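Side-chain contacts in glycoside hydrolase family 31 (Trueperella pyogenes, PDB 5I0F), which breaks down cycloalternan, a cyclic glucose oligosaccharide, probably as a retaining glycosidase that works through a covalent glycosyl-enzyme intermediate: residues G296-G301 / V512-S517; G463-G468 / L527-D532. All coordinates share one frame; numbering follows the deposited sequence.

Contact 1 (G296-G301 / V512-S517); sequences GLWASG and VTFSRS. With BGC (beta-D-glucopyranose), chain C; GLC (alpha-D-glucopyranose), chain B.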
loop_
_atom_site.group_PDB
_atom_site.type_symbol
_atom_site.label_atom_id
_atom_site.label_comp_id
_atom_site.label_asym_id
_atom_site.label_seq_id
_atom_site.Cartn_x
_atom_site.Cartn_y
_atom_site.Cartn_z
ATOM N N GLY A 296 1.667 2.892 22.692
ATOM C CA GLY A 296 1.392 4.271 23.129
ATOM C C GLY A 296 1.079 5.183 21.941
ATOM O O GLY A 296 1.050 4.742 20.801
ATOM N N LEU A 297 0.839 6.460 22.188
ATOM C CA LEU A 297 0.582 7.392 21.081
ATOM C C LEU A 297 1.859 7.648 20.266
ATOM O O LEU A 297 2.949 7.899 20.831
ATOM C CB LEU A 297 0.015 8.708 21.616
ATOM C CG LEU A 297 -0.290 9.806 20.596
ATOM C CD1 LEU A 297 -1.299 9.324 19.580
ATOM C CD2 LEU A 297 -0.812 11.034 21.322
ATOM N N TRP A 298 1.718 7.570 18.948
ATOM C CA TRP A 298 2.781 7.927 18.015
ATOM C C TRP A 298 2.565 9.377 17.555
ATOM O O TRP A 298 1.480 9.705 17.056
ATOM C CB TRP A 298 2.760 7.041 16.776
ATOM C CG TRP A 298 3.169 5.616 16.978
ATOM C CD1 TRP A 298 2.791 4.775 17.987
ATOM C CD2 TRP A 298 4.033 4.869 16.130
ATOM N NE1 TRP A 298 3.372 3.541 17.822
ATOM C CE2 TRP A 298 4.143 3.572 16.684
ATOM C CE3 TRP A 298 4.718 5.168 14.952
ATOM C CZ2 TRP A 298 4.934 2.573 16.106
ATOM C CZ3 TRP A 298 5.505 4.169 14.356
ATOM C CH2 TRP A 298 5.597 2.885 14.931
ATOM N N ALA A 299 3.592 10.207 17.704
ATOM C CA ALA A 299 3.570 11.607 17.230
ATOM C C ALA A 299 4.373 11.734 15.935
ATOM O O ALA A 299 5.478 11.215 15.848
ATOM C CB ALA A 299 4.185 12.476 18.280
ATOM N N SER A 300 3.839 12.443 14.948
ATOM C CA SER A 300 4.518 12.619 13.655
ATOM C C SER A 300 4.064 13.934 13.003
ATOM O O SER A 300 2.949 14.418 13.240
ATOM C CB SER A 300 4.205 11.434 12.754
ATOM O OG SER A 300 4.817 11.539 11.471
ATOM N N GLY A 301 4.943 14.492 12.192
ATOM C CA GLY A 301 4.633 15.689 11.418
ATOM C C GLY A 301 5.750 15.948 10.440
ATOM O O GLY A 301 6.905 16.129 10.848
ATOM N N VAL A 512 11.002 -3.042 14.246
ATOM C CA VAL A 512 9.934 -2.080 14.171
ATOM C C VAL A 512 10.124 -1.283 12.872
ATOM O O VAL A 512 10.817 -0.254 12.847
ATOM C CB VAL A 512 9.883 -1.195 15.424
ATOM C CG1 VAL A 512 8.765 -0.173 15.292
ATOM C CG2 VAL A 512 9.645 -2.051 16.672
ATOM N N THR A 513 9.545 -1.804 11.796
ATOM C CA THR A 513 9.337 -1.054 10.562
ATOM C C THR A 513 7.871 -0.640 10.462
ATOM O O THR A 513 7.002 -1.308 11.015
ATOM C CB THR A 513 9.719 -1.864 9.309
ATOM O OG1 THR A 513 8.940 -3.077 9.224
ATOM C CG2 THR A 513 11.178 -2.208 9.360
ATOM N N PHE A 514 7.605 0.445 9.753
ATOM C CA PHE A 514 6.263 1.029 9.645
ATOM C C PHE A 514 6.089 1.348 8.157
ATOM O O PHE A 514 6.692 2.312 7.665
ATOM C CB PHE A 514 6.229 2.290 10.521
ATOM C CG PHE A 514 4.870 2.924 10.731
ATOM C CD1 PHE A 514 3.794 2.204 11.206
ATOM C CD2 PHE A 514 4.711 4.291 10.531
ATOM C CE1 PHE A 514 2.566 2.824 11.436
ATOM C CE2 PHE A 514 3.500 4.930 10.787
ATOM C CZ PHE A 514 2.421 4.194 11.233
ATOM N N SER A 515 5.280 0.537 7.464
ATOM C CA SER A 515 5.138 0.558 5.990
ATOM C C SER A 515 3.695 0.796 5.578
ATOM O O SER A 515 2.807 0.590 6.371
ATOM C CB SER A 515 5.566 -0.789 5.391
ATOM O OG SER A 515 6.852 -1.154 5.835
ATOM N N ARG A 516 3.485 1.272 4.345
ATOM C CA ARG A 516 2.153 1.376 3.759
ATOM C C ARG A 516 1.903 0.314 2.701
ATOM O O ARG A 516 0.751 -0.035 2.467
ATOM C CB ARG A 516 1.875 2.770 3.156
ATOM C CG ARG A 516 2.782 3.123 1.974
ATOM C CD ARG A 516 2.591 4.552 1.469
ATOM N NE ARG A 516 3.269 4.699 0.176
ATOM C CZ ARG A 516 3.437 5.846 -0.482
ATOM N NH1 ARG A 516 3.038 7.006 0.029
ATOM N NH2 ARG A 516 4.014 5.848 -1.673
ATOM N N SER A 517 2.945 -0.175 2.035
ATOM C CA SER A 517 2.731 -1.150 0.987
ATOM C C SER A 517 3.204 -2.535 1.405
ATOM O O SER A 517 4.016 -2.712 2.323
ATOM C CB SER A 517 3.350 -0.722 -0.349
ATOM O OG SER A 517 4.760 -0.717 -0.260
HETATM C C2 BGC C . 3.879 8.896 3.185
HETATM C C3 BGC C . 3.558 10.134 4.042
HETATM C C4 BGC C . 4.831 10.950 4.241
HETATM C C5 BGC C . 5.474 11.306 2.892
HETATM C C6 BGC C . 6.838 11.938 3.139
HETATM C C1 BGC C . 5.214 8.861 2.398
HETATM O O2 BGC C . 2.785 8.090 2.702
HETATM O O3 BGC C . 2.993 9.737 5.294
HETATM O O4 BGC C . 4.545 12.153 4.980
HETATM O O5 BGC C . 5.629 10.178 1.993
HETATM O O6 BGC C . 7.370 12.486 1.929
HETATM C C1 GLC B . 2.714 13.319 -1.710
HETATM C C2 GLC B . 2.450 12.483 -0.455
HETATM C C3 GLC B . 3.350 11.254 -0.430
HETATM C C4 GLC B . 3.132 10.440 -1.696
HETATM C C5 GLC B . 3.455 11.347 -2.887
HETATM C C6 GLC B . 3.302 10.648 -4.228
HETATM O O2 GLC B . 2.648 13.292 0.707
HETATM O O3 GLC B . 3.044 10.462 0.729
HETATM O O4 GLC B . 3.959 9.258 -1.680
HETATM O O5 GLC B . 2.606 12.510 -2.884
HETATM O O6 GLC B . 1.925 10.408 -4.555
#
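Trp298 and Phe514 meet across the interior of a closed eight-stranded parallel barrel, where strands 297-300 and 513-515 are the first and fifth in order and so lie on opposing walls. Their CA atoms, the nearest pair between 296-301 and 512-517, stay 11.4 Å apart, a span too wide for backbone pairing and bridged entirely by side chains. Trp298 points into this gap, while Phe514 sends its CG anti to the backbone N (chi1 -170°); the two side chains run past each other in opposite directions. The six-membered ring of Trp298 meets the phenyl ring with centroids 4.7 Å apart and planes inclined at 39°, an oblique pairing. Its closest corner is CZ3, which sits 3.8 Å above the phenyl plane, over the ring centre, and is 3.9 Å from Phe514 CG. Next to it, Trp298 CH2 brushes CG1 of Val512 at 4.4 Å, a looser apolar touch that extends the contact to the start of the second segment. The indole nitrogen is engaged within its own neighbourhood, NE1 bonding to Ile294 O. Leu527 lies against both aromatic rings, and Phe514 also meets the ring of Trp529. Beyond the strand, Arg516 carries an extended chain from CG to NE into the glycan pocket. Its NH1 donates to O4 of the alpha-glucose at 3.0 Å (162° at the hydrogen) and to O2 of the beta-glucose at 2.9 Å, less straight; both oxygens lie near the guanidinium plane. A salt bridge from NE to Glu470 helps fix that plane. Chemically, then, 512-517 changes from apolar ring packing inside the barrel to directional, charged hydrogen bonding at the sugar, gripping two glucose units with one nitrogen.

Contact 2 (G463-G468 / L527-D532); sequences GFKTDG and LYWAGD. With BGC (beta-D-glucopyranose), chain C; GLC (alpha-D-glucopyranose), chain B.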
loop_
_atom_site.group_PDB
_atom_site.type_symbol
_atom_site.label_atom_id
_atom_site.label_comp_id
_atom_site.label_asym_id
_atom_site.label_seq_id
_atom_site.Cartn_x
_atom_site.Cartn_y
_atom_site.Cartn_z
ATOM N N GLY A 463 13.769 2.302 14.982
ATOM C CA GLY A 463 13.039 1.749 13.862
ATOM C C GLY A 463 12.979 2.685 12.689
ATOM O O GLY A 463 13.515 3.815 12.741
ATOM N N PHE A 464 12.288 2.224 11.648
ATOM C CA PHE A 464 12.189 2.963 10.400
ATOM C C PHE A 464 10.763 3.047 9.869
ATOM O O PHE A 464 10.020 2.061 9.925
ATOM C CB PHE A 464 13.075 2.301 9.335
ATOM C CG PHE A 464 14.550 2.339 9.648
ATOM C CD1 PHE A 464 15.313 3.448 9.319
ATOM C CD2 PHE A 464 15.185 1.224 10.214
ATOM C CE1 PHE A 464 16.685 3.462 9.574
ATOM C CE2 PHE A 464 16.535 1.238 10.484
ATOM C CZ PHE A 464 17.286 2.346 10.165
ATOM N N LYS A 465 10.384 4.225 9.367
ATOM C CA LYS A 465 9.173 4.378 8.567
ATOM C C LYS A 465 9.551 4.124 7.109
ATOM O O LYS A 465 10.027 5.034 6.415
ATOM C CB LYS A 465 8.563 5.769 8.734
ATOM C CG LYS A 465 7.245 5.925 7.983
ATOM C CD LYS A 465 6.535 7.216 8.333
ATOM C CE LYS A 465 5.199 7.295 7.613
ATOM N NZ LYS A 465 4.432 8.514 8.001
ATOM N N THR A 466 9.338 2.889 6.682
ATOM C CA THR A 466 9.721 2.379 5.382
ATOM C C THR A 466 8.592 2.701 4.418
ATOM O O THR A 466 7.778 1.861 4.106
ATOM C CB THR A 466 10.014 0.858 5.480
ATOM O OG1 THR A 466 9.130 0.258 6.436
ATOM C CG2 THR A 466 11.442 0.620 5.944
ATOM N N ASP A 467 8.561 3.952 3.972
ATOM C CA ASP A 467 7.548 4.481 3.071
ATOM C C ASP A 467 7.828 4.040 1.620
ATOM O O ASP A 467 8.931 3.603 1.293
ATOM C CB ASP A 467 7.570 6.023 3.194
ATOM C CG ASP A 467 6.314 6.710 2.691
ATOM O OD1 ASP A 467 5.334 6.072 2.280
ATOM O OD2 ASP A 467 6.304 7.978 2.740
ATOM N N GLY A 468 6.823 4.142 0.770
ATOM C CA GLY A 468 6.938 3.717 -0.626
ATOM C C GLY A 468 7.042 2.211 -0.842
ATOM O O GLY A 468 6.485 1.430 -0.092
ATOM N N LEU A 527 5.031 -3.302 11.134
ATOM C CA LEU A 527 3.789 -2.570 11.306
ATOM C C LEU A 527 3.370 -1.896 10.003
ATOM O O LEU A 527 4.206 -1.678 9.100
ATOM C CB LEU A 527 3.982 -1.452 12.336
ATOM C CG LEU A 527 4.000 -1.788 13.806
ATOM C CD1 LEU A 527 4.864 -2.967 14.171
ATOM C CD2 LEU A 527 4.352 -0.544 14.602
ATOM N N TYR A 528 2.077 -1.578 9.914
ATOM C CA TYR A 528 1.475 -1.009 8.713
ATOM C C TYR A 528 0.553 0.144 9.030
ATOM O O TYR A 528 -0.106 0.149 10.056
ATOM C CB TYR A 528 0.766 -2.085 7.869
ATOM C CG TYR A 528 1.794 -3.055 7.353
ATOM C CD1 TYR A 528 2.238 -4.113 8.143
ATOM C CD2 TYR A 528 2.438 -2.829 6.129
ATOM C CE1 TYR A 528 3.278 -4.941 7.722
ATOM C CE2 TYR A 528 3.444 -3.677 5.686
ATOM C CZ TYR A 528 3.861 -4.722 6.487
ATOM O OH TYR A 528 4.901 -5.497 6.037
ATOM N N TRP A 529 0.522 1.149 8.156
ATOM C CA TRP A 529 -0.489 2.191 8.254
ATOM C C TRP A 529 -1.200 2.300 6.916
ATOM O O TRP A 529 -0.677 1.856 5.893
ATOM C CB TRP A 529 0.075 3.525 8.779
ATOM C CG TRP A 529 0.543 4.509 7.738
ATOM C CD1 TRP A 529 -0.137 5.599 7.301
ATOM C CD2 TRP A 529 1.796 4.512 7.040
ATOM N NE1 TRP A 529 0.581 6.250 6.325
ATOM C CE2 TRP A 529 1.782 5.619 6.163
ATOM C CE3 TRP A 529 2.938 3.697 7.076
ATOM C CZ2 TRP A 529 2.859 5.929 5.318
ATOM C CZ3 TRP A 529 3.994 3.993 6.228
ATOM C CH2 TRP A 529 3.944 5.096 5.350
ATOM N N ALA A 530 -2.399 2.887 6.934
ATOM C CA ALA A 530 -3.315 2.891 5.800
ATOM C C ALA A 530 -2.982 3.904 4.685
ATOM O O ALA A 530 -3.719 4.016 3.731
ATOM C CB ALA A 530 -4.722 3.148 6.312
ATOM N N GLY A 531 -1.856 4.593 4.780
ATOM C CA GLY A 531 -1.403 5.500 3.712
ATOM C C GLY A 531 -2.021 6.881 3.760
ATOM O O GLY A 531 -2.379 7.388 4.841
ATOM N N ASP A 532 -2.125 7.492 2.587
ATOM C CA ASP A 532 -2.395 8.917 2.475
ATOM C C ASP A 532 -3.859 9.221 2.253
ATOM O O ASP A 532 -4.448 8.718 1.291
ATOM C CB ASP A 532 -1.636 9.486 1.284
ATOM C CG ASP A 532 -0.149 9.422 1.440
ATOM O OD1 ASP A 532 0.343 9.216 2.566
ATOM O OD2 ASP A 532 0.542 9.646 0.414
HETATM C C2 BGC C . 3.879 8.896 3.185
HETATM C C3 BGC C . 3.558 10.134 4.042
HETATM C C4 BGC C . 4.831 10.950 4.241
HETATM C C5 BGC C . 5.474 11.306 2.892
HETATM C C6 BGC C . 6.838 11.938 3.139
HETATM C C1 BGC C . 5.214 8.861 2.398
HETATM O O2 BGC C . 2.785 8.090 2.702
HETATM O O3 BGC C . 2.993 9.737 5.294
HETATM O O4 BGC C . 4.545 12.153 4.980
HETATM O O5 BGC C . 5.629 10.178 1.993
HETATM O O6 BGC C . 7.370 12.486 1.929
HETATM C C1 GLC B . 2.714 13.319 -1.710
HETATM C C2 GLC B . 2.450 12.483 -0.455
HETATM C C3 GLC B . 3.350 11.254 -0.430
HETATM C C4 GLC B . 3.132 10.440 -1.696
HETATM C C5 GLC B . 3.455 11.347 -2.887
HETATM C C6 GLC B . 3.302 10.648 -4.228
HETATM O O2 GLC B . 2.648 13.292 0.707
HETATM O O3 GLC B . 3.044 10.462 0.729
HETATM O O4 GLC B . 3.959 9.258 -1.680
HETATM O O5 GLC B . 2.606 12.510 -2.884
HETATM O O6 GLC B . 1.925 10.408 -4.555
#
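Lys465 and Trp529 carry the apolar and electrostatic part of this contact. The lysine chain, its CG anti to the backbone N (chi1 -176°) and extended beyond CG, crosses the indole at about a right angle. CE lies 3.4 Å above the ring plane, displaced toward the rim, and 3.7 Å from the centroid of the six-membered ring, a CH-pi contact. NZ continues over the same face, 4.4 Å from that centroid and 23° off the ring normal, which satisfies cation-pi geometry. The charge also has a salt bridge to Glu330, so the indole is probably its lesser partner. At the ring's edge, Asp467 OD1 comes to 3.5 Å from Trp529 CH2, close to the indole plane.

Both segments follow the barrel strands 463-466 and 527-529, fourth and sixth of the TIM barrel, and run out into loops where the sugars bind, the usual place for an active site in this fold. There the covalent bond is the decisive evidence: Asp467 OD2 is joined to C1 of the beta-glucose at 1.4 Å, identifying Asp467 as the nucleophile of the trapped intermediate.

Hydrogen bonds orient the groups around that ester. Gly468 N donates to Asp467 OD1, approaching from above the carboxylate plane (41° out of it), while Trp387 NE1 bonds to OD2. The beta-glucose O2 donates to Asp532 OD1 at 2.7 Å, and its O3 receives a weak bond from Lys465 NZ. The other carboxylate oxygen, Asp532 OD2, stands 2.7 Å from O3 of the alpha-glucose.

Contacts 1 and 2 lie with their centres about 6 Å apart inside the same eight-stranded parallel barrel. Their segments alternate along the chain, in the order 296-301, 463-468, 512-517 and 527-532, and strand 513-515 of contact 1 sits between the two strands of contact 2. The interlock is direct: Ser515 OG lies 2.7 Å from Thr466 OG1 and Ser517 OG 2.8 Å from Gly468 O, both probable hydrogen bonds, while Arg516 N packs 3.3 Å from Trp529 CZ3. Both contacts reach the same beta- and alpha-glucose units, so the packed barrel interior is continuous with the site holding the covalent intermediate.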